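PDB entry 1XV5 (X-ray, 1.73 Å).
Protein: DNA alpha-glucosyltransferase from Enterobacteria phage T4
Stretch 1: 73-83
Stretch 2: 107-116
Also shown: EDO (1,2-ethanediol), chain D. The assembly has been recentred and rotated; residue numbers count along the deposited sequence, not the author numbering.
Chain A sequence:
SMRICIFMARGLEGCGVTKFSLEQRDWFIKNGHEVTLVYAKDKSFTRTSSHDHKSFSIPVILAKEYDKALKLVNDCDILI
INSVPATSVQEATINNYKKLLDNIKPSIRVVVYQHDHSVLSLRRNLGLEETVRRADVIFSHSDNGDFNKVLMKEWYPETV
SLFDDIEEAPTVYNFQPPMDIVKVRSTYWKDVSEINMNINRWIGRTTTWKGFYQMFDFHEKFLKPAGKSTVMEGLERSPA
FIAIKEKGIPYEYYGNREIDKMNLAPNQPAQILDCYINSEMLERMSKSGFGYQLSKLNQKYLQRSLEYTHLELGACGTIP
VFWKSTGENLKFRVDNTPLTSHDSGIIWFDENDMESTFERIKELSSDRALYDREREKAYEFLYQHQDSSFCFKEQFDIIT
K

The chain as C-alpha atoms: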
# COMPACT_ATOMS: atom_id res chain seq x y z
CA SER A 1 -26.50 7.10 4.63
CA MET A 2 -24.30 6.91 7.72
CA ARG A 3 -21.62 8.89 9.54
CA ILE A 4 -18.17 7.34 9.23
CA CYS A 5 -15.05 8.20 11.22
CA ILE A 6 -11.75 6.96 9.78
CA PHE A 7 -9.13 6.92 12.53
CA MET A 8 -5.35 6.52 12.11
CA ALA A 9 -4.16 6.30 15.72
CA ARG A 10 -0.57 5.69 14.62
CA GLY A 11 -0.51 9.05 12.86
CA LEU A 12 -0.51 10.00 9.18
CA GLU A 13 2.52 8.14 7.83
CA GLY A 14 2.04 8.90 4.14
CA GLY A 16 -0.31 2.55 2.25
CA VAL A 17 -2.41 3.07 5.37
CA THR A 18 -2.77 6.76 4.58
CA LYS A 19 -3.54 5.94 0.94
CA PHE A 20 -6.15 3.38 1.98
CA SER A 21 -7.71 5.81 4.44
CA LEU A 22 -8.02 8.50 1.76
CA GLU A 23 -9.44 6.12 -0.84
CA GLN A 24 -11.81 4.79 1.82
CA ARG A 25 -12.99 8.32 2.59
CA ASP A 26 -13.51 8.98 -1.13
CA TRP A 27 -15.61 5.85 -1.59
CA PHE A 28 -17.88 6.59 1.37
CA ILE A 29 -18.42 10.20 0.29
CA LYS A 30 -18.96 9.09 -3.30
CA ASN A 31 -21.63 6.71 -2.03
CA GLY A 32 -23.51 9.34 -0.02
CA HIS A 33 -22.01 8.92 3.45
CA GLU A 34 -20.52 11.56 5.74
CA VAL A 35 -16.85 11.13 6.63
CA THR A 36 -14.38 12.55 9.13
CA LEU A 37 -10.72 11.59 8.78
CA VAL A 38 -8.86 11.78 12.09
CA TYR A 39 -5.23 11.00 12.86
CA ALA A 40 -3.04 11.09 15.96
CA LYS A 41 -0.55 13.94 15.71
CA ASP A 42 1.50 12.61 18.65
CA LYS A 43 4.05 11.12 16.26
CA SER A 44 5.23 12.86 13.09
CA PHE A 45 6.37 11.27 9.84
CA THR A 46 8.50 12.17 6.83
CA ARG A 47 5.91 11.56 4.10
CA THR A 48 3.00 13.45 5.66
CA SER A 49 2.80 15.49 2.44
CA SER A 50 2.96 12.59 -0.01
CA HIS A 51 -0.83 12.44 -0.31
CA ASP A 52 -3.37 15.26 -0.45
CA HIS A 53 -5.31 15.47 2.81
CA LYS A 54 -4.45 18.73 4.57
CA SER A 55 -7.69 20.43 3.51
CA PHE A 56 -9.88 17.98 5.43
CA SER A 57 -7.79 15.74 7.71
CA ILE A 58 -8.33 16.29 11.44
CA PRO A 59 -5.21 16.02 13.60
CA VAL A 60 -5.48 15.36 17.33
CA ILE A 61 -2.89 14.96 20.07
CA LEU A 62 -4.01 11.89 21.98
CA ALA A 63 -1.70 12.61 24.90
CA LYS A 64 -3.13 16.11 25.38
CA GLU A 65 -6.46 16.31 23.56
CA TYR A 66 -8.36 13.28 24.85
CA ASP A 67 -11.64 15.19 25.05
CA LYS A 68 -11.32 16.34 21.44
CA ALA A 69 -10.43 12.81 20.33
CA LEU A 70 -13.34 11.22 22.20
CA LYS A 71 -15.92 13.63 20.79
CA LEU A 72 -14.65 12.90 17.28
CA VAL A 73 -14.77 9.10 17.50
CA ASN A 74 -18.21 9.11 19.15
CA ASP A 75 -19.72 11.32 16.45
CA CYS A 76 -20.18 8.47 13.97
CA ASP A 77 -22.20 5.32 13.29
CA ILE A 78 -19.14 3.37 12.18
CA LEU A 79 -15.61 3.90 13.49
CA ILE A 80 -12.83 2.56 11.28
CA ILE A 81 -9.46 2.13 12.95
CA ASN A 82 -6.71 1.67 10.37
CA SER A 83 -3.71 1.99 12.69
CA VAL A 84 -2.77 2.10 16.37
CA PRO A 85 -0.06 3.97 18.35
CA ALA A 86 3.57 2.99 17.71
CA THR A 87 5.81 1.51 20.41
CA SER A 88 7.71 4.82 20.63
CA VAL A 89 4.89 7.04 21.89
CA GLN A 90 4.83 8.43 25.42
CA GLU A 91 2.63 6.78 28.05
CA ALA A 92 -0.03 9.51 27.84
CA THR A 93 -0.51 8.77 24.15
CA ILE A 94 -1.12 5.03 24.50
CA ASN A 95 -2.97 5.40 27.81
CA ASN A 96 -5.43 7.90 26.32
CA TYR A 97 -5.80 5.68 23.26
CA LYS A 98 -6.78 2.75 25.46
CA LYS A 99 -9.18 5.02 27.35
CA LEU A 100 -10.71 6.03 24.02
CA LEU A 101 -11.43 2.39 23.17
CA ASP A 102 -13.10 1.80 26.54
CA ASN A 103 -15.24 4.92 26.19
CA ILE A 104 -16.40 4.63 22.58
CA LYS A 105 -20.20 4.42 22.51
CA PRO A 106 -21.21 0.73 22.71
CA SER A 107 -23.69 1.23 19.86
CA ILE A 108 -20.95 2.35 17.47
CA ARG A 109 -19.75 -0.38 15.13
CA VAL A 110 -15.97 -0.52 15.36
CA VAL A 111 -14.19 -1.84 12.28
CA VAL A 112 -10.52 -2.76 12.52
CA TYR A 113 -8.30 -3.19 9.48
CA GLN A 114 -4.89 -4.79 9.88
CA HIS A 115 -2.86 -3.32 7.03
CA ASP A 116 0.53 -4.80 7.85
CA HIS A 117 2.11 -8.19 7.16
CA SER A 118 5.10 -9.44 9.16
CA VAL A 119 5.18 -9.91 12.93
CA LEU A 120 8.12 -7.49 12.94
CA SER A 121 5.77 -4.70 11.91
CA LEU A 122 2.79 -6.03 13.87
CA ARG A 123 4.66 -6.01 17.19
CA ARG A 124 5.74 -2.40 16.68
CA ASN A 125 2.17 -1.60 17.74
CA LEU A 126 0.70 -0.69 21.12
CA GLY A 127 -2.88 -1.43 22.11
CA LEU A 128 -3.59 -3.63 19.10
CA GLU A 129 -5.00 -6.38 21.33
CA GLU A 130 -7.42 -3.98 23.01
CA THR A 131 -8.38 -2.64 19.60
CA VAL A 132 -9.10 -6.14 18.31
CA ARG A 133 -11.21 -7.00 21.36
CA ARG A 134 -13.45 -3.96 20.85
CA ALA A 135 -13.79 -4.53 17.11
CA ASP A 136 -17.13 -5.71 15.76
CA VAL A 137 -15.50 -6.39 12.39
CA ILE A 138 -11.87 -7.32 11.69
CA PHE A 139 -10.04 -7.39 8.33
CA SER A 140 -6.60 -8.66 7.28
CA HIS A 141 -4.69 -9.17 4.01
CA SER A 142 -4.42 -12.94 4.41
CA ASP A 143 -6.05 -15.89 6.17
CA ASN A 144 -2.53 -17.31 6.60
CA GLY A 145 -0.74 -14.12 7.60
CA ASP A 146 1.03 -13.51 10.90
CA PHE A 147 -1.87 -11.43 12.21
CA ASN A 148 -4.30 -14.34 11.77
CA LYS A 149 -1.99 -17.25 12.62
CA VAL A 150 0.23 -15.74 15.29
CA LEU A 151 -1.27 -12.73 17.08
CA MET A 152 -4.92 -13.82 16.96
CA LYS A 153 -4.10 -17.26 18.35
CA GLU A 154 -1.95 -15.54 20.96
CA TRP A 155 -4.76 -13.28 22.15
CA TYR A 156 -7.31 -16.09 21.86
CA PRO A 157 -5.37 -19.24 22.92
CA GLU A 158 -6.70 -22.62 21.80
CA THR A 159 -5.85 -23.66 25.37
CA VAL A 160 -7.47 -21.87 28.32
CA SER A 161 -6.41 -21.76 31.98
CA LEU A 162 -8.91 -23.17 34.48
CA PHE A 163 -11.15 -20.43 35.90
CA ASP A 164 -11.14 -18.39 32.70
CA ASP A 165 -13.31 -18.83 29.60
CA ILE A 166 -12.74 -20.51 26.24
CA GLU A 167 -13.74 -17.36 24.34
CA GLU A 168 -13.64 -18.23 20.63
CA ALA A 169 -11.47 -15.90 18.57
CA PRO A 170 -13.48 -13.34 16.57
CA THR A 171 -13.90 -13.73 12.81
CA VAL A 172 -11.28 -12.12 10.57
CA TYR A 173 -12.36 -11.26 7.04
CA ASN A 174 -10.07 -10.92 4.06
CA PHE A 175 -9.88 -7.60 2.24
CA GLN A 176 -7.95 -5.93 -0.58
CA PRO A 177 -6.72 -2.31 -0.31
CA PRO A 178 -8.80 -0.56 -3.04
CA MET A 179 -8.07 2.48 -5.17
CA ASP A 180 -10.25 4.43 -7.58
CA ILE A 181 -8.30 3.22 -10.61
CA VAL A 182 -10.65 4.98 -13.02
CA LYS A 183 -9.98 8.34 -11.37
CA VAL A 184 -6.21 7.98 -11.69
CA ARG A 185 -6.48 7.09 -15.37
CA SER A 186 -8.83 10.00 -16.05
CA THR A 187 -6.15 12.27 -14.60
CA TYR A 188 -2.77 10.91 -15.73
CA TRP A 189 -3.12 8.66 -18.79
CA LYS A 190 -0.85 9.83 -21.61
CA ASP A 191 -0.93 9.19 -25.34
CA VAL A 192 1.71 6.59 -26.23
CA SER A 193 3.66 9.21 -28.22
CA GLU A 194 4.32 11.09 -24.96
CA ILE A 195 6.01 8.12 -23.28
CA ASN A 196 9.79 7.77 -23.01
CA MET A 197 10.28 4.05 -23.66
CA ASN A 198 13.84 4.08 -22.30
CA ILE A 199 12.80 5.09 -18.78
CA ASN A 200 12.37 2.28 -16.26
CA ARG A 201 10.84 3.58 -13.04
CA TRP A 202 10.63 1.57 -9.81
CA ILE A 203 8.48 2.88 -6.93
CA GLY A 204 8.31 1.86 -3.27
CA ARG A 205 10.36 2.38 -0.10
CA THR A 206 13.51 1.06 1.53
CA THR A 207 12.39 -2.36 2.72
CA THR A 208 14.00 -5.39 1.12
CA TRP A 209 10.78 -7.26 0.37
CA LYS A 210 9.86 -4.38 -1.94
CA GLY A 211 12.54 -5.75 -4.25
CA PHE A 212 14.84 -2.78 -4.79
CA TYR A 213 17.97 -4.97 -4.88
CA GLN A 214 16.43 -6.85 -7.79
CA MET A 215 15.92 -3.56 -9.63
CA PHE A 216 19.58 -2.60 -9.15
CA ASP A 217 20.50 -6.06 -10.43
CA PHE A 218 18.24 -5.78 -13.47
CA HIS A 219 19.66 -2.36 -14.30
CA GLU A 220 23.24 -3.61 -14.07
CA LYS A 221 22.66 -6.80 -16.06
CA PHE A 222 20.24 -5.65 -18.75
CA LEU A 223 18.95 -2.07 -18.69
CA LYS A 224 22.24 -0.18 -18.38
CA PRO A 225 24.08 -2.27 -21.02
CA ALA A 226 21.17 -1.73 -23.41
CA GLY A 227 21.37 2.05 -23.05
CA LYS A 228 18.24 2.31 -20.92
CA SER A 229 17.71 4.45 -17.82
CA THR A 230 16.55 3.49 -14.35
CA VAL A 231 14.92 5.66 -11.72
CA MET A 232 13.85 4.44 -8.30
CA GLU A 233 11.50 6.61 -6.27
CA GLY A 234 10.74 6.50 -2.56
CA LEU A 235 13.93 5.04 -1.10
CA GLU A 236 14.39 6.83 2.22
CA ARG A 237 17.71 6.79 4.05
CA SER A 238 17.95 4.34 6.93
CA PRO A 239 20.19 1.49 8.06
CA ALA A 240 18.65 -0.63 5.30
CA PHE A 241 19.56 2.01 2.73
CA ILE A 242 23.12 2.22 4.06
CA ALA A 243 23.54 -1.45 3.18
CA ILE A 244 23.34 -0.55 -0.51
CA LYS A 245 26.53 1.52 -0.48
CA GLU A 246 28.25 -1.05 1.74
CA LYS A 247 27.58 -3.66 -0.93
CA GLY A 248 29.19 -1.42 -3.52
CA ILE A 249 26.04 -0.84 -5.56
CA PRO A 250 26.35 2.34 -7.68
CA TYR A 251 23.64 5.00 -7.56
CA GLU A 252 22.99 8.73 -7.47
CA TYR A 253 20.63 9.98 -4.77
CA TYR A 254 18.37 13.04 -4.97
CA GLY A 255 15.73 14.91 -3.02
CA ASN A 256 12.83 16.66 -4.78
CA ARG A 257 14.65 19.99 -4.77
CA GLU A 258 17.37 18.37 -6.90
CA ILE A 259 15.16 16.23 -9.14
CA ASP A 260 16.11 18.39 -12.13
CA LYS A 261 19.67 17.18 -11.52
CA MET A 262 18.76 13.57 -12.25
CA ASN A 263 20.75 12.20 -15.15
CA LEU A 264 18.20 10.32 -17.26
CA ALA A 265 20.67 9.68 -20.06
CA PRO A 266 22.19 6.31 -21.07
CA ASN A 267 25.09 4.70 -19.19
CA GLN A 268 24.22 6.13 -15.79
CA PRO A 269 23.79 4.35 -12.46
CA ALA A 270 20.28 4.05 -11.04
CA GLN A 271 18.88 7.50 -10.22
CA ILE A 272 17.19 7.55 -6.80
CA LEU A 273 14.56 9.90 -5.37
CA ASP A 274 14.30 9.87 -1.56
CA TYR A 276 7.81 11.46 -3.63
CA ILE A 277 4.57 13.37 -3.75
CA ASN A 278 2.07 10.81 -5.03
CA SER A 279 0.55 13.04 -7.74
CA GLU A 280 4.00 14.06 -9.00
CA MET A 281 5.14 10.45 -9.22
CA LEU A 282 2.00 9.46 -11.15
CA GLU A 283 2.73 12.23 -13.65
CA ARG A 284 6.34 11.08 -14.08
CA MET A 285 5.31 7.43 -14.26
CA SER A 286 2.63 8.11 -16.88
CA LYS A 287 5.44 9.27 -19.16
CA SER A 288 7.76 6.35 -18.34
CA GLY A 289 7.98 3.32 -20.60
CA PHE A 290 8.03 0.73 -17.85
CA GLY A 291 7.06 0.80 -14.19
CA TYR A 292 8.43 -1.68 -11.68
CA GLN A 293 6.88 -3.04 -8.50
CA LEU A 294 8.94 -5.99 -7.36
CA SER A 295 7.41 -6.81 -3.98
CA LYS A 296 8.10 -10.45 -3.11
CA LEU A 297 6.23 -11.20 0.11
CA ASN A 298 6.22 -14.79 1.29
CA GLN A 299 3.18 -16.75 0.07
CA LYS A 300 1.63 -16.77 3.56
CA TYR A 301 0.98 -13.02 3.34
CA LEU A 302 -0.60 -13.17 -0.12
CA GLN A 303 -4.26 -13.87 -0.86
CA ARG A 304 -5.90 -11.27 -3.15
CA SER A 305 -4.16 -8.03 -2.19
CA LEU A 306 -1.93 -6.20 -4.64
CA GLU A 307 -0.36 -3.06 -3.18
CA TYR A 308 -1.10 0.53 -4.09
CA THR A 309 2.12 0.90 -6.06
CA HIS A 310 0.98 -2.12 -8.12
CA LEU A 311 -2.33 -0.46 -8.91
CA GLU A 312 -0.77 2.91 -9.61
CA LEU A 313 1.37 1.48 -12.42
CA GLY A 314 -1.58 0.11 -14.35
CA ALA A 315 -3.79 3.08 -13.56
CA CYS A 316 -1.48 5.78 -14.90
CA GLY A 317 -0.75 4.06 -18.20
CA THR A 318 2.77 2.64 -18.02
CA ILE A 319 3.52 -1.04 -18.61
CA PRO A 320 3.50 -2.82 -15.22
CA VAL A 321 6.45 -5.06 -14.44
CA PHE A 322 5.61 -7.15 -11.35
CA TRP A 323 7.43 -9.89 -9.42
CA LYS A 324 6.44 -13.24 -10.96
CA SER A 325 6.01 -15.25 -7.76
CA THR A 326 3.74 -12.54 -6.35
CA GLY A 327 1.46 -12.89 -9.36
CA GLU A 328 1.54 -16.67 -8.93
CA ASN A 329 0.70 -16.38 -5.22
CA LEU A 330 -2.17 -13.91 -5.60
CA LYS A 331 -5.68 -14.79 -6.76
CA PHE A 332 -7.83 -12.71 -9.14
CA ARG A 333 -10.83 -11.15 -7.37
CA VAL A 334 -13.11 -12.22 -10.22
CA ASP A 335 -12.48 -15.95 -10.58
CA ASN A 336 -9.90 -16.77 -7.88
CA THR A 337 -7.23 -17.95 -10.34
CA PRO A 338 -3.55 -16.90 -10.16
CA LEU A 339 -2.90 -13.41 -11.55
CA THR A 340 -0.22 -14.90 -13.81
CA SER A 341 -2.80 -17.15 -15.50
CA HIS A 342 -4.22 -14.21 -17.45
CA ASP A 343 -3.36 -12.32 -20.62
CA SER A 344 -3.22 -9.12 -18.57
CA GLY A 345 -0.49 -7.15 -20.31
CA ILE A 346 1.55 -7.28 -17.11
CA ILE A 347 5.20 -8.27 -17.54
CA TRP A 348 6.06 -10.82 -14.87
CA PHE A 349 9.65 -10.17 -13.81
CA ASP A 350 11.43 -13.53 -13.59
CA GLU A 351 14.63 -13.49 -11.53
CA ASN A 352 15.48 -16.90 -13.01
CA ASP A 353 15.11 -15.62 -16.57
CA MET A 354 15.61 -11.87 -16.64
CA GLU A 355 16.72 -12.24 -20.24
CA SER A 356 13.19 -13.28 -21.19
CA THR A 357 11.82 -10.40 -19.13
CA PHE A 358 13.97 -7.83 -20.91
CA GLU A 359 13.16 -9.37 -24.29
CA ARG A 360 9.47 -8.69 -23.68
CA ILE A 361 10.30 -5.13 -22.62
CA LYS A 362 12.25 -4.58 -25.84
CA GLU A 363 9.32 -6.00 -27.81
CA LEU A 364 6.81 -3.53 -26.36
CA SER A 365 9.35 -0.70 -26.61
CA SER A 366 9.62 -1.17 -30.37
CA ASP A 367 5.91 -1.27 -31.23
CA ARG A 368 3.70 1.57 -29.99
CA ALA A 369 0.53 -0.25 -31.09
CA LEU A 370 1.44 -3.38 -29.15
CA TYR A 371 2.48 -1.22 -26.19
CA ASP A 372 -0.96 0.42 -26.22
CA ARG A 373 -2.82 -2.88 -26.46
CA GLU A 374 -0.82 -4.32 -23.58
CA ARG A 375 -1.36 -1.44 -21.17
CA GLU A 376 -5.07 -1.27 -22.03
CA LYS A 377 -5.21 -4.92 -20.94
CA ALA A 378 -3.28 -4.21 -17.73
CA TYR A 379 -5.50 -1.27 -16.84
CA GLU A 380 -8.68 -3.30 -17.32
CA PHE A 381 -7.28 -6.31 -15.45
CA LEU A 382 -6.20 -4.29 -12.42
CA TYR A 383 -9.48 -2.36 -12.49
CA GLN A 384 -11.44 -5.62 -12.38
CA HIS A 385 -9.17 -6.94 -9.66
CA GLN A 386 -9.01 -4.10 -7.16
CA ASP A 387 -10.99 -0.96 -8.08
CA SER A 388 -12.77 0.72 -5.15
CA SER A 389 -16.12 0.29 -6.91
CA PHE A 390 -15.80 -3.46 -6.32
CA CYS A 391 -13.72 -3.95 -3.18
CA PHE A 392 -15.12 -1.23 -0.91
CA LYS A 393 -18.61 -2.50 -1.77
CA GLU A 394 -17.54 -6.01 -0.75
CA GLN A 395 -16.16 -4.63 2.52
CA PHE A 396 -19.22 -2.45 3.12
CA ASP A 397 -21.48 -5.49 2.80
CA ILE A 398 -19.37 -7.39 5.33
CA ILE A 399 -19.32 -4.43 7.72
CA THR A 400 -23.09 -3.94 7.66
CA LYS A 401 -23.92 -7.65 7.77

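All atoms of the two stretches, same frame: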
# COMPACT_ATOMS: atom_id res chain seq x y z
N VAL A 73 -14.47 10.51 17.72
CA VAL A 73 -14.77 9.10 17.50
C VAL A 73 -16.20 8.69 17.86
O VAL A 73 -16.72 7.72 17.32
CB VAL A 73 -13.78 8.19 18.26
CG1 VAL A 73 -12.37 8.42 17.74
CG2 VAL A 73 -13.85 8.48 19.76
N ASN A 74 -16.84 9.44 18.76
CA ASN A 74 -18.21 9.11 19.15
C ASN A 74 -19.26 9.83 18.31
O ASN A 74 -20.46 9.70 18.56
CB ASN A 74 -18.46 9.43 20.63
CG ASN A 74 -17.88 8.38 21.55
OD1 ASN A 74 -17.89 7.19 21.23
ND2 ASN A 74 -17.38 8.81 22.70
N ASP A 75 -18.81 10.58 17.32
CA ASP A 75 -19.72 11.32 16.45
C ASP A 75 -19.89 10.59 15.12
O ASP A 75 -19.92 11.21 14.06
CB ASP A 75 -19.19 12.73 16.19
CG ASP A 75 -20.21 13.61 15.48
OD1 ASP A 75 -19.79 14.55 14.77
OD2 ASP A 75 -21.42 13.36 15.63
N CYS A 76 -20.01 9.27 15.18
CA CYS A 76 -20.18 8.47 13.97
C CYS A 76 -21.07 7.26 14.25
O CYS A 76 -21.46 7.01 15.39
CB CYS A 76 -18.82 7.98 13.47
SG CYS A 76 -18.01 6.75 14.53
N ASP A 77 -21.39 6.53 13.19
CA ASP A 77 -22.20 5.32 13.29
C ASP A 77 -21.22 4.16 13.18
O ASP A 77 -21.41 3.10 13.78
CB ASP A 77 -23.20 5.25 12.14
CG ASP A 77 -24.24 6.35 12.21
OD1 ASP A 77 -24.41 7.08 11.21
OD2 ASP A 77 -24.88 6.49 13.28
N ILE A 78 -20.17 4.38 12.40
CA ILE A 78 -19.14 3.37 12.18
C ILE A 78 -17.77 4.01 12.37
O ILE A 78 -17.46 5.02 11.75
CB ILE A 78 -19.24 2.81 10.75
CG1 ILE A 78 -20.63 2.20 10.54
CG2 ILE A 78 -18.14 1.78 10.52
CD1 ILE A 78 -20.88 1.71 9.13
N LEU A 79 -16.96 3.41 13.24
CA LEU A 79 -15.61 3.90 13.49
C LEU A 79 -14.63 2.92 12.86
O LEU A 79 -14.64 1.73 13.19
CB LEU A 79 -15.33 4.01 14.99
CG LEU A 79 -13.89 4.37 15.35
CD1 LEU A 79 -13.56 5.76 14.83
CD2 LEU A 79 -13.71 4.31 16.86
N ILE A 80 -13.80 3.41 11.95
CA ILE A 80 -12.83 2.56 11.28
C ILE A 80 -11.43 2.89 11.76
O ILE A 80 -10.93 3.99 11.53
CB ILE A 80 -12.91 2.72 9.76
CG1 ILE A 80 -14.34 2.40 9.28
CG2 ILE A 80 -11.90 1.80 9.08
CD1 ILE A 80 -14.56 2.62 7.80
N ILE A 81 -10.80 1.94 12.43
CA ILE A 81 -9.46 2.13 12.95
C ILE A 81 -8.46 1.43 12.04
O ILE A 81 -8.40 0.20 11.99
CB ILE A 81 -9.34 1.59 14.38
CG1 ILE A 81 -10.42 2.24 15.25
CG2 ILE A 81 -7.96 1.89 14.94
CD1 ILE A 81 -10.38 1.81 16.71
N ASN A 82 -7.68 2.22 11.30
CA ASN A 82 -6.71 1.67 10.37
C ASN A 82 -5.29 1.54 10.91
O ASN A 82 -4.44 0.94 10.26
CB ASN A 82 -6.71 2.49 9.08
CG ASN A 82 -7.96 2.27 8.25
OD1 ASN A 82 -8.42 1.14 8.11
ND2 ASN A 82 -8.51 3.34 7.70
N SER A 83 -5.03 2.10 12.08
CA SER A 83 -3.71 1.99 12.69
C SER A 83 -3.78 2.34 14.17
O SER A 83 -4.70 3.05 14.60
CB SER A 83 -2.71 2.92 11.98
OG SER A 83 -3.07 4.28 12.11
N SER A 107 -22.87 1.39 21.06
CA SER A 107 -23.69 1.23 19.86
C SER A 107 -22.91 1.44 18.57
O SER A 107 -23.35 1.02 17.50
CB SER A 107 -24.88 2.19 19.91
OG SER A 107 -24.44 3.54 19.84
N ILE A 108 -21.77 2.10 18.65
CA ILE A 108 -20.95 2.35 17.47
C ILE A 108 -20.28 1.07 16.99
O ILE A 108 -19.70 0.32 17.78
CB ILE A 108 -19.87 3.43 17.77
CG1 ILE A 108 -20.54 4.79 17.93
CG2 ILE A 108 -18.84 3.46 16.65
CD1 ILE A 108 -19.60 5.92 18.32
N ARG A 109 -20.36 0.81 15.69
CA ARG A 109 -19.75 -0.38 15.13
C ARG A 109 -18.30 -0.09 14.81
O ARG A 109 -17.99 0.69 13.91
CB ARG A 109 -20.50 -0.83 13.86
CG ARG A 109 -19.96 -2.12 13.26
CD ARG A 109 -20.94 -2.75 12.28
NE ARG A 109 -22.18 -3.15 12.95
CZ ARG A 109 -23.16 -3.84 12.37
NH1 ARG A 109 -23.05 -4.22 11.10
NH2 ARG A 109 -24.25 -4.15 13.05
N VAL A 110 -17.40 -0.73 15.55
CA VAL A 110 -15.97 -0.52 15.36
C VAL A 110 -15.38 -1.53 14.37
O VAL A 110 -15.47 -2.74 14.57
CB VAL A 110 -15.22 -0.63 16.69
CG1 VAL A 110 -13.72 -0.51 16.46
CG2 VAL A 110 -15.70 0.46 17.64
N VAL A 111 -14.79 -1.00 13.31
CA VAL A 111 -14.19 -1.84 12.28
C VAL A 111 -12.67 -1.69 12.34
O VAL A 111 -12.14 -0.58 12.29
CB VAL A 111 -14.68 -1.42 10.88
CG1 VAL A 111 -14.08 -2.34 9.83
CG2 VAL A 111 -16.20 -1.46 10.84
N VAL A 112 -11.97 -2.81 12.46
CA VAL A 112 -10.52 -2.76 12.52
C VAL A 112 -9.88 -3.44 11.32
O VAL A 112 -10.15 -4.60 11.02
CB VAL A 112 -10.00 -3.44 13.80
CG1 VAL A 112 -8.48 -3.43 13.81
CG2 VAL A 112 -10.55 -2.72 15.03
N TYR A 113 -9.02 -2.68 10.64
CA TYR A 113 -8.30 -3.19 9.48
C TYR A 113 -6.83 -3.36 9.84
O TYR A 113 -6.20 -2.42 10.33
CB TYR A 113 -8.38 -2.20 8.31
CG TYR A 113 -9.65 -2.21 7.50
CD1 TYR A 113 -9.76 -2.99 6.34
CD2 TYR A 113 -10.73 -1.39 7.84
CE1 TYR A 113 -10.90 -2.94 5.54
CE2 TYR A 113 -11.88 -1.34 7.05
CZ TYR A 113 -11.96 -2.11 5.90
OH TYR A 113 -13.07 -2.03 5.11
N GLN A 114 -6.30 -4.56 9.63
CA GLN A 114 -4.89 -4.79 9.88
C GLN A 114 -4.23 -4.69 8.52
O GLN A 114 -4.38 -5.57 7.68
CB GLN A 114 -4.63 -6.17 10.48
CG GLN A 114 -3.15 -6.41 10.69
CD GLN A 114 -2.48 -5.25 11.41
OE1 GLN A 114 -2.77 -4.99 12.58
NE2 GLN A 114 -1.61 -4.55 10.71
N HIS A 115 -3.51 -3.59 8.30
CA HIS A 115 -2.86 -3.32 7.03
C HIS A 115 -1.44 -3.82 6.86
O HIS A 115 -0.89 -3.77 5.75
CB HIS A 115 -2.89 -1.81 6.78
CG HIS A 115 -4.27 -1.27 6.59
ND1 HIS A 115 -5.01 -1.49 5.44
CD2 HIS A 115 -5.07 -0.54 7.41
CE1 HIS A 115 -6.19 -0.92 5.56
NE2 HIS A 115 -6.26 -0.34 6.75
N ASP A 116 -0.84 -4.32 7.93
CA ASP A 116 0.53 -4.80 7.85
C ASP A 116 0.66 -6.31 7.71
O ASP A 116 -0.32 -7.05 7.87
CB ASP A 116 1.32 -4.28 9.05
CG ASP A 116 1.51 -2.77 9.00
OD1 ASP A 116 1.81 -2.15 10.04
OD2 ASP A 116 1.35 -2.19 7.90
C1 EDO D . 3.46 0.65 6.67
O1 EDO D . 2.72 0.34 7.87
C2 EDO D . 2.58 1.35 5.63
O2 EDO D . 1.55 0.48 5.14
O HOH W 1 -23.75 2.13 14.69
O HOH W 2 -5.65 -1.11 12.74
O HOH W 3 -2.98 -1.51 10.34

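Neighbouring parallel β-strands illustrate how backbone register decides which side chains meet, and how rotamers then settle the details. In T4 DNA alpha-glucosyltransferase, the strands running through Ile78–Ile81 and Arg109–Val112 lie parallel, their axes 20° apart and 4.7 Å at closest approach. Five hydrogen bonds join them in the staggered pattern of parallel sheet, in which alternate residues on each strand, Leu79 and Ile81 on one and Arg109 and Val111 on the other, use both N and O. Arg109 N donates to Asp77 O (3.2 Å), Leu79 N to Arg109 O (3.0 Å), Val111 N to Leu79 O (2.7 Å), Ile81 N to Val111 O (2.9 Å) and Tyr113 N to Ile81 O (3.2 Å).

Because side chains alternate, Ile78, Ile80, Arg109 and Val111 share one face, while Leu79, Ile81, Val110 and Val112 share the other. On the first, Ile78 and Ile80 repeat the same m,t rotamer. Both branches reach the neighbouring strand: Ile78 CG2 lies 3.8 Å from Val111 CG2, Ile80 CG1 lies 4.2 Å from Val111 CB, and Ile80 CG2 meets the edge of the Tyr113 ring at CD2 (3.6 Å). The strand valines, Val111 on this face and Val110 and Val112 on the other, are all t, the rotamer favoured for valine in strands. Arg109, extended through chi1 and chi2, bends at chi3 (m) and leads its guanidinium away from the other stretch; its NH1 is hydrogen-bonded elsewhere in the structure.

On the second face, Ile81, again m,t, brings CD1 to 4.1 Å from Val110 CG1, while Leu79 CB lies 3.9 Å from Ile108 CG2, and its t,p rotamer leaves CD2 4.4 Å from Val110 CG2. Ile108, just before the strand, buries the most surface of any residue here. Its CB points sideways, but the m,t conformation carries CD1 back to 3.5 Å from Val73 O, with CG2 4.0 Å from Cys76 SG. A water donates to both Ile81 O (3.1 Å) and Tyr113 O (2.8 Å), extending the polar link between strands.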